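Local coordinates for group 1 truncated hemoglobin GlbN (Synechocystis sp., PDB 1S69), which forms a very stable complex with oxygen at a single heme, as a monomeric truncated globin of the 2-on-2 helical type, at residues A[19-24]-A[85-90]; A[32-37]-A[81-86]. All blocks are in the same frame, centred on the assembly; numbering follows the deposited sequence.

Contact 1: residues A[19-24]-A[85-90]; sequences DKFYER and DAVAED. With HEM (protoporphyrin IX containing Fe), chain D; CYN (cyanide ion), chain C.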
loop_
_atom_site.group_PDB
_atom_site.type_symbol
_atom_site.label_atom_id
_atom_site.label_comp_id
_atom_site.label_asym_id
_atom_site.label_seq_id
_atom_site.Cartn_x
_atom_site.Cartn_y
_atom_site.Cartn_z
ATOM N N ASP A 19 8.678 -0.796 -4.668
ATOM C CA ASP A 19 9.215 -0.115 -5.839
ATOM C C ASP A 19 8.392 -0.408 -7.074
ATOM O O ASP A 19 7.998 0.511 -7.827
ATOM C CB ASP A 19 10.643 -0.549 -6.115
ATOM C CG ASP A 19 11.624 0.064 -5.169
ATOM O OD1 ASP A 19 11.339 0.978 -4.372
ATOM O OD2 ASP A 19 12.799 -0.338 -5.169
ATOM N N LYS A 20 8.126 -1.691 -7.247
ATOM C CA LYS A 20 7.346 -2.197 -8.338
ATOM C C LYS A 20 5.896 -1.736 -8.278
ATOM O O LYS A 20 5.273 -1.427 -9.300
ATOM C CB LYS A 20 7.365 -3.753 -8.320
ATOM C CG LYS A 20 8.634 -4.513 -8.848
ATOM C CD LYS A 20 9.265 -3.791 -10.001
ATOM C CE LYS A 20 9.796 -4.759 -11.125
ATOM N NZ LYS A 20 10.643 -3.958 -12.122
ATOM N N PHE A 21 5.351 -1.698 -7.075
ATOM C CA PHE A 21 3.970 -1.244 -6.866
ATOM C C PHE A 21 3.804 0.221 -7.376
ATOM O O PHE A 21 2.866 0.504 -8.098
ATOM C CB PHE A 21 3.603 -1.438 -5.374
ATOM C CG PHE A 21 2.393 -0.677 -4.923
ATOM C CD1 PHE A 21 1.099 -1.016 -5.392
ATOM C CD2 PHE A 21 2.539 0.374 -4.016
ATOM C CE1 PHE A 21 -0.038 -0.313 -4.938
ATOM C CE2 PHE A 21 1.427 1.103 -3.603
ATOM C CZ PHE A 21 0.147 0.764 -4.046
ATOM N N TYR A 22 4.710 1.131 -6.995
ATOM C CA TYR A 22 4.632 2.503 -7.428
ATOM C C TYR A 22 4.874 2.666 -8.906
ATOM O O TYR A 22 4.240 3.513 -9.550
ATOM C CB TYR A 22 5.487 3.428 -6.576
ATOM C CG TYR A 22 4.811 3.668 -5.220
ATOM C CD1 TYR A 22 3.511 4.247 -5.162
ATOM C CD2 TYR A 22 5.404 3.206 -4.004
ATOM C CE1 TYR A 22 2.843 4.416 -3.943
ATOM C CE2 TYR A 22 4.733 3.379 -2.773
ATOM C CZ TYR A 22 3.445 3.967 -2.765
ATOM O OH TYR A 22 2.746 4.146 -1.593
ATOM N N GLU A 23 5.740 1.824 -9.481
ATOM C CA GLU A 23 5.820 1.775 -10.937
ATOM C C GLU A 23 4.476 1.477 -11.555
ATOM O O GLU A 23 4.089 2.152 -12.504
ATOM C CB GLU A 23 6.880 0.766 -11.453
ATOM C CG GLU A 23 8.250 1.321 -11.168
ATOM C CD GLU A 23 9.365 0.343 -11.522
ATOM O OE1 GLU A 23 9.093 -0.660 -12.244
ATOM O OE2 GLU A 23 10.491 0.604 -11.041
ATOM N N ARG A 24 3.773 0.493 -11.012
ATOM C CA ARG A 24 2.475 0.102 -11.521
ATOM C C ARG A 24 1.446 1.246 -11.294
ATOM O O ARG A 24 0.692 1.601 -12.237
ATOM C CB ARG A 24 2.005 -1.175 -10.850
ATOM C CG ARG A 24 0.612 -1.721 -11.349
ATOM C CD ARG A 24 0.293 -3.078 -10.760
ATOM N NE ARG A 24 1.340 -4.083 -11.028
ATOM C CZ ARG A 24 1.341 -4.960 -12.056
ATOM N NH1 ARG A 24 0.357 -4.970 -12.945
ATOM N NH2 ARG A 24 2.343 -5.828 -12.197
ATOM N N ASP A 85 -9.885 0.606 -4.301
ATOM C CA ASP A 85 -9.843 -0.710 -4.906
ATOM C C ASP A 85 -8.733 -0.833 -5.981
ATOM O O ASP A 85 -8.139 -1.894 -6.101
ATOM C CB ASP A 85 -11.199 -1.008 -5.547
ATOM C CG ASP A 85 -12.271 -1.232 -4.541
ATOM O OD1 ASP A 85 -12.042 -1.575 -3.354
ATOM O OD2 ASP A 85 -13.429 -1.036 -4.845
ATOM N N ALA A 86 -8.478 0.247 -6.749
ATOM C CA ALA A 86 -7.348 0.303 -7.700
ATOM C C ALA A 86 -5.972 0.087 -7.008
ATOM O O ALA A 86 -5.106 -0.625 -7.528
ATOM C CB ALA A 86 -7.337 1.639 -8.514
ATOM N N VAL A 87 -5.804 0.705 -5.836
ATOM C CA VAL A 87 -4.561 0.575 -5.087
ATOM C C VAL A 87 -4.393 -0.884 -4.626
ATOM O O VAL A 87 -3.318 -1.443 -4.778
ATOM C CB VAL A 87 -4.513 1.592 -3.920
ATOM C CG1 VAL A 87 -3.600 1.107 -2.768
ATOM C CG2 VAL A 87 -4.033 2.926 -4.461
ATOM N N ALA A 88 -5.448 -1.478 -4.087
ATOM C CA ALA A 88 -5.374 -2.858 -3.567
ATOM C C ALA A 88 -5.101 -3.795 -4.703
ATOM O O ALA A 88 -4.297 -4.679 -4.598
ATOM C CB ALA A 88 -6.681 -3.284 -2.870
ATOM N N GLU A 89 -5.779 -3.576 -5.810
ATOM C CA GLU A 89 -5.609 -4.391 -6.992
ATOM C C GLU A 89 -4.188 -4.291 -7.574
ATOM O O GLU A 89 -3.606 -5.324 -7.962
ATOM C CB GLU A 89 -6.667 -3.958 -7.989
ATOM C CG GLU A 89 -6.696 -4.632 -9.343
ATOM C CD GLU A 89 -7.596 -3.840 -10.290
ATOM O OE1 GLU A 89 -8.564 -3.183 -9.826
ATOM O OE2 GLU A 89 -7.286 -3.819 -11.490
ATOM N N ASP A 90 -3.612 -3.091 -7.585
ATOM C CA ASP A 90 -2.264 -2.860 -8.075
ATOM C C ASP A 90 -1.245 -3.537 -7.152
ATOM O O ASP A 90 -0.213 -4.049 -7.606
ATOM C CB ASP A 90 -1.944 -1.349 -8.120
ATOM C CG ASP A 90 -2.594 -0.648 -9.305
ATOM O OD1 ASP A 90 -3.221 -1.348 -10.133
ATOM O OD2 ASP A 90 -2.590 0.598 -9.434
HETATM C CHA HEM D . 0.488 8.519 1.619
HETATM C CHB HEM D . -0.276 3.872 2.929
HETATM C CHC HEM D . -4.298 3.816 0.218
HETATM C CHD HEM D . -2.580 7.769 -2.057
HETATM C C1A HEM D . 0.581 7.274 2.256
HETATM C C2A HEM D . 1.577 6.907 3.244
HETATM C C3A HEM D . 1.395 5.634 3.575
HETATM C C4A HEM D . 0.279 5.129 2.831
HETATM C CMA HEM D . 2.267 4.824 4.577
HETATM C CAA HEM D . 2.668 7.888 3.739
HETATM C CBA HEM D . 2.169 8.337 5.124
HETATM C CGA HEM D . 3.134 9.140 5.986
HETATM O O1A HEM D . 3.208 10.316 5.653
HETATM O O2A HEM D . 3.782 8.654 6.997
HETATM C C1B HEM D . -1.462 3.499 2.332
HETATM C C2B HEM D . -2.062 2.225 2.529
HETATM C C3B HEM D . -3.215 2.194 1.802
HETATM C C4B HEM D . -3.303 3.465 1.104
HETATM C CMB HEM D . -1.463 1.123 3.472
HETATM C CAB HEM D . -4.286 1.053 1.559
HETATM C CBB HEM D . -4.004 -0.261 1.290
HETATM C C1C HEM D . -4.173 4.906 -0.653
HETATM C C2C HEM D . -5.052 5.169 -1.766
HETATM C C3C HEM D . -4.528 6.242 -2.400
HETATM C C4C HEM D . -3.338 6.680 -1.718
HETATM C CMC HEM D . -6.333 4.297 -2.061
HETATM C CAC HEM D . -4.978 6.998 -3.666
HETATM C CBC HEM D . -5.256 6.302 -4.759
HETATM C C1D HEM D . -1.621 8.342 -1.280
HETATM C C2D HEM D . -0.992 9.591 -1.549
HETATM C C3D HEM D . -0.080 9.804 -0.387
HETATM C C4D HEM D . -0.231 8.699 0.480
HETATM C CMD HEM D . -1.183 10.526 -2.744
HETATM C CAD HEM D . 0.866 10.964 -0.147
HETATM C CBD HEM D . -0.111 11.974 0.462
HETATM C CGD HEM D . 0.457 13.353 0.345
HETATM O O1D HEM D . 1.233 13.729 1.211
HETATM O O2D HEM D . 0.135 14.089 -0.595
HETATM N NA HEM D . -0.158 6.148 2.014
HETATM N NB HEM D . -2.226 4.251 1.430
HETATM N NC HEM D . -3.161 5.843 -0.664
HETATM N ND HEM D . -1.174 7.846 -0.053
HETATM FE FE HEM D . -1.669 6.044 0.677
HETATM C C CYN C . -0.391 5.118 -0.636
HETATM N N CYN C . 0.320 4.676 -1.352
#

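Contact 2: residues A[32-37]-A[81-86]; sequences KHFFAD and GEHFDA. With HEM (protoporphyrin IX containing Fe), chain D.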
loop_
_atom_site.group_PDB
_atom_site.type_symbol
_atom_site.label_atom_id
_atom_site.label_comp_id
_atom_site.label_asym_id
_atom_site.label_seq_id
_atom_site.Cartn_x
_atom_site.Cartn_y
_atom_site.Cartn_z
ATOM N N LYS A 32 -2.972 7.614 -10.892
ATOM C CA LYS A 32 -1.578 8.140 -10.910
ATOM C C LYS A 32 -1.466 9.621 -10.562
ATOM O O LYS A 32 -0.474 10.076 -9.989
ATOM C CB LYS A 32 -0.963 7.923 -12.291
ATOM C CG LYS A 32 -1.636 8.741 -13.429
ATOM C CD LYS A 32 -1.296 8.099 -14.798
ATOM C CE LYS A 32 -1.669 9.097 -15.947
ATOM N NZ LYS A 32 -1.350 8.522 -17.295
ATOM N N HIS A 33 -2.515 10.357 -10.893
ATOM C CA HIS A 33 -2.585 11.800 -10.682
ATOM C C HIS A 33 -2.618 12.160 -9.192
ATOM O O HIS A 33 -2.233 13.300 -8.838
ATOM C CB HIS A 33 -3.796 12.418 -11.440
ATOM C CG HIS A 33 -5.099 11.755 -11.101
ATOM N ND1 HIS A 33 -5.454 10.512 -11.591
ATOM C CD2 HIS A 33 -6.099 12.130 -10.268
ATOM C CE1 HIS A 33 -6.615 10.151 -11.078
ATOM N NE2 HIS A 33 -7.027 11.111 -10.266
ATOM N N PHE A 34 -3.038 11.235 -8.314
ATOM C CA PHE A 34 -2.965 11.486 -6.853
ATOM C C PHE A 34 -1.512 11.736 -6.393
ATOM O O PHE A 34 -1.259 12.365 -5.363
ATOM C CB PHE A 34 -3.643 10.359 -6.030
ATOM C CG PHE A 34 -5.153 10.403 -6.129
ATOM C CD1 PHE A 34 -5.883 11.439 -5.499
ATOM C CD2 PHE A 34 -5.829 9.516 -6.922
ATOM C CE1 PHE A 34 -7.310 11.499 -5.628
ATOM C CE2 PHE A 34 -7.229 9.578 -7.034
ATOM C CZ PHE A 34 -7.947 10.569 -6.407
ATOM N N PHE A 35 -0.561 11.227 -7.177
ATOM C CA PHE A 35 0.879 11.328 -6.831
ATOM C C PHE A 35 1.608 12.402 -7.569
ATOM O O PHE A 35 2.808 12.486 -7.437
ATOM C CB PHE A 35 1.566 9.965 -7.044
ATOM C CG PHE A 35 1.020 8.897 -6.117
ATOM C CD1 PHE A 35 -0.142 8.180 -6.499
ATOM C CD2 PHE A 35 1.590 8.679 -4.828
ATOM C CE1 PHE A 35 -0.726 7.226 -5.634
ATOM C CE2 PHE A 35 1.007 7.698 -3.932
ATOM C CZ PHE A 35 -0.115 6.973 -4.347
ATOM N N ALA A 36 0.879 13.233 -8.330
ATOM C CA ALA A 36 1.456 14.303 -9.155
ATOM C C ALA A 36 2.400 15.177 -8.368
ATOM O O ALA A 36 3.486 15.471 -8.835
ATOM C CB ALA A 36 0.345 15.134 -9.810
ATOM N N ASP A 37 2.033 15.539 -7.137
ATOM C CA ASP A 37 2.852 16.425 -6.380
ATOM C C ASP A 37 3.535 15.716 -5.222
ATOM O O ASP A 37 4.019 16.374 -4.329
ATOM C CB ASP A 37 2.022 17.660 -5.964
ATOM C CG ASP A 37 1.561 18.497 -7.271
ATOM O OD1 ASP A 37 2.500 19.080 -7.906
ATOM O OD2 ASP A 37 0.367 18.541 -7.808
ATOM N N GLY A 81 -13.844 5.015 -3.063
ATOM C CA GLY A 81 -13.751 3.556 -2.993
ATOM C C GLY A 81 -13.147 2.928 -4.233
ATOM O O GLY A 81 -12.440 1.920 -4.148
ATOM N N GLU A 82 -13.376 3.548 -5.388
ATOM C CA GLU A 82 -12.828 3.039 -6.645
ATOM C C GLU A 82 -11.309 3.182 -6.696
ATOM O O GLU A 82 -10.631 2.283 -7.161
ATOM C CB GLU A 82 -13.385 3.800 -7.843
ATOM C CG GLU A 82 -14.860 4.057 -7.715
ATOM C CD GLU A 82 -15.695 2.815 -7.909
ATOM O OE1 GLU A 82 -15.905 1.995 -6.921
ATOM O OE2 GLU A 82 -16.156 2.697 -9.074
ATOM N N HIS A 83 -10.804 4.339 -6.259
ATOM C CA HIS A 83 -9.355 4.576 -6.121
ATOM C C HIS A 83 -8.771 3.607 -5.125
ATOM O O HIS A 83 -7.728 3.043 -5.367
ATOM C CB HIS A 83 -9.112 5.991 -5.603
ATOM C CG HIS A 83 -9.760 7.025 -6.451
ATOM N ND1 HIS A 83 -10.535 8.052 -5.954
ATOM C CD2 HIS A 83 -9.773 7.148 -7.799
ATOM C CE1 HIS A 83 -10.979 8.768 -6.965
ATOM N NE2 HIS A 83 -10.543 8.224 -8.092
ATOM N N PHE A 84 -9.414 3.464 -3.962
ATOM C CA PHE A 84 -8.992 2.463 -2.961
ATOM C C PHE A 84 -8.858 1.030 -3.574
ATOM O O PHE A 84 -7.856 0.304 -3.364
ATOM C CB PHE A 84 -9.982 2.484 -1.794
ATOM C CG PHE A 84 -9.527 1.625 -0.618
ATOM C CD1 PHE A 84 -8.759 2.185 0.413
ATOM C CD2 PHE A 84 -9.828 0.260 -0.580
ATOM C CE1 PHE A 84 -8.312 1.408 1.468
ATOM C CE2 PHE A 84 -9.386 -0.568 0.498
ATOM C CZ PHE A 84 -8.639 0.015 1.527
ATOM N N ASP A 85 -9.885 0.606 -4.301
ATOM C CA ASP A 85 -9.843 -0.710 -4.906
ATOM C C ASP A 85 -8.733 -0.833 -5.981
ATOM O O ASP A 85 -8.139 -1.894 -6.101
ATOM C CB ASP A 85 -11.199 -1.008 -5.547
ATOM C CG ASP A 85 -12.271 -1.232 -4.541
ATOM O OD1 ASP A 85 -12.042 -1.575 -3.354
ATOM O OD2 ASP A 85 -13.429 -1.036 -4.845
ATOM N N ALA A 86 -8.478 0.247 -6.749
ATOM C CA ALA A 86 -7.348 0.303 -7.700
ATOM C C ALA A 86 -5.972 0.087 -7.008
ATOM O O ALA A 86 -5.106 -0.625 -7.528
ATOM C CB ALA A 86 -7.337 1.639 -8.514
HETATM C CHA HEM D . 0.488 8.519 1.619
HETATM C CHB HEM D . -0.276 3.872 2.929
HETATM C CHC HEM D . -4.298 3.816 0.218
HETATM C CHD HEM D . -2.580 7.769 -2.057
HETATM C C1A HEM D . 0.581 7.274 2.256
HETATM C C2A HEM D . 1.577 6.907 3.244
HETATM C C3A HEM D . 1.395 5.634 3.575
HETATM C C4A HEM D . 0.279 5.129 2.831
HETATM C CMA HEM D . 2.267 4.824 4.577
HETATM C CAA HEM D . 2.668 7.888 3.739
HETATM C CBA HEM D . 2.169 8.337 5.124
HETATM C CGA HEM D . 3.134 9.140 5.986
HETATM O O1A HEM D . 3.208 10.316 5.653
HETATM O O2A HEM D . 3.782 8.654 6.997
HETATM C C1B HEM D . -1.462 3.499 2.332
HETATM C C2B HEM D . -2.062 2.225 2.529
HETATM C C3B HEM D . -3.215 2.194 1.802
HETATM C C4B HEM D . -3.303 3.465 1.104
HETATM C CMB HEM D . -1.463 1.123 3.472
HETATM C CAB HEM D . -4.286 1.053 1.559
HETATM C CBB HEM D . -4.004 -0.261 1.290
HETATM C C1C HEM D . -4.173 4.906 -0.653
HETATM C C2C HEM D . -5.052 5.169 -1.766
HETATM C C3C HEM D . -4.528 6.242 -2.400
HETATM C C4C HEM D . -3.338 6.680 -1.718
HETATM C CMC HEM D . -6.333 4.297 -2.061
HETATM C CAC HEM D . -4.978 6.998 -3.666
HETATM C CBC HEM D . -5.256 6.302 -4.759
HETATM C C1D HEM D . -1.621 8.342 -1.280
HETATM C C2D HEM D . -0.992 9.591 -1.549
HETATM C C3D HEM D . -0.080 9.804 -0.387
HETATM C C4D HEM D . -0.231 8.699 0.480
HETATM C CMD HEM D . -1.183 10.526 -2.744
HETATM C CAD HEM D . 0.866 10.964 -0.147
HETATM C CBD HEM D . -0.111 11.974 0.462
HETATM C CGD HEM D . 0.457 13.353 0.345
HETATM O O1D HEM D . 1.233 13.729 1.211
HETATM O O2D HEM D . 0.135 14.089 -0.595
HETATM N NA HEM D . -0.158 6.148 2.014
HETATM N NB HEM D . -2.226 4.251 1.430
HETATM N NC HEM D . -3.161 5.843 -0.664
HETATM N ND HEM D . -1.174 7.846 -0.053
HETATM FE FE HEM D . -1.669 6.044 0.677
#

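Contact 1: residues A[19-24]-A[85-90]
Phe-21 and Val-87 make the apolar part of this helix crossing: ring atom CZ of Phe-21 lies 4.0 Å from CG1 of Val-87, the two side chains meeting at a slant. The edge of the same ring also runs up to the backbone, with Phe-21 CE1 3.5 Å from Val-87 O. One turn further along, the CB of Asp-90 sits 3.9 Å from Phe-21 CE1, so the phenyl ring rests against a full turn of helix 81-98. With Phe-21 CG anti to the backbone N (chi1 163°), the ring swings in toward that helix, although the CB itself does not point there.

Arg-24 contributes its aliphatic part, CD lying 3.3 Å from Asp-90 O. No hydrogen bond or salt bridge joins the two segments; the bend at chi3 of Arg-24 turns its polar end on to Thr-94 and Glu-97.

Both segments also reach the ligand side of the heme. Tyr-22 OH donates a very short hydrogen bond, 2.5 Å, to the cyanide N, while Val-87 CG2 packs 3.6 Å from the heme methyl CMC. Phe-21 CD2 lies over the centre of the Tyr-22 ring, whose hydroxyl has Gln-43 NE2 as a second hydrogen-bond partner.

The axes of the two short segments approach to 10.2 Å, their N-to-C directions 132° apart, joining helices 10-26 and 81-98 of the 2-on-2 globin fold, with helix 40-54 flanking Tyr-22.

Contact 2: residues A[32-37]-A[81-86]
Phe-34 and His-83 form a T-shaped (edge-to-face) aromatic pair at the heme rim of this 2-on-2 globin, the edge of the phenyl ring directed at the face of the imidazole. Their centroids are 4.7 Å apart and their planes stand at 67°. Phe-34 CE2 comes down over the centre of the His-83 ring, and its neighbour CZ is 3.6 Å from His-83 CE1, so two adjacent ring carbons meet the imidazole. Both side chains have CG anti to the carbonyl carbon; for His-83, chi1 -55° brings the ring out from the helix toward the loop.

One heme vinyl, CAC-CBC, lies against the same pair, its CBC being 3.9 Å from Phe-34 CD2 and 4.0 Å from His-83 CB. Beside it, Phe-35 lays one face toward the heme methyl CMD and also touches the bound cyanide, while Phe-84 CA approaches the methyl CMC to 3.4 Å.

In the next shell, His-83 ND1 is hydrogen-bonded to the backbone N of Asn-80, just ahead of the helix, which is likely to limit rotation of the imidazole; Leu-79 touches Phe-34 and Ile-31 touches His-83. With the imidazole of His-83 cut back to an alanine, the Phe-34 edge would probably lose its aromatic partner and Asn-80 N its acceptor. On the loop side, the 3-10 turn carrying Phe-34 is held by the Phe-35 N to Lys-32 O hydrogen bond, 3.0 Å.

How the contacts relate
Read from the N terminus, the chain first supplies helix 10-26, whose 19-24 segment meets helix 81-98 in contact 1, closing a loop of 60 residues. The 32-37 loop, between helix 10-26 and helix 40-54, enters contact 2 with the start of that same late helix, closing a shorter loop of 43 residues. The shorter loop is nested within the longer, and the two second segments, 81-86 and 85-90, overlap at Asp-85 and Ala-86. Helix 81-98 thus links helix 10-26 and the loop beyond it, and Tyr-22 CE1 meets Phe-35 CE2 at 3.8 Å where the two contacts join beside the heme.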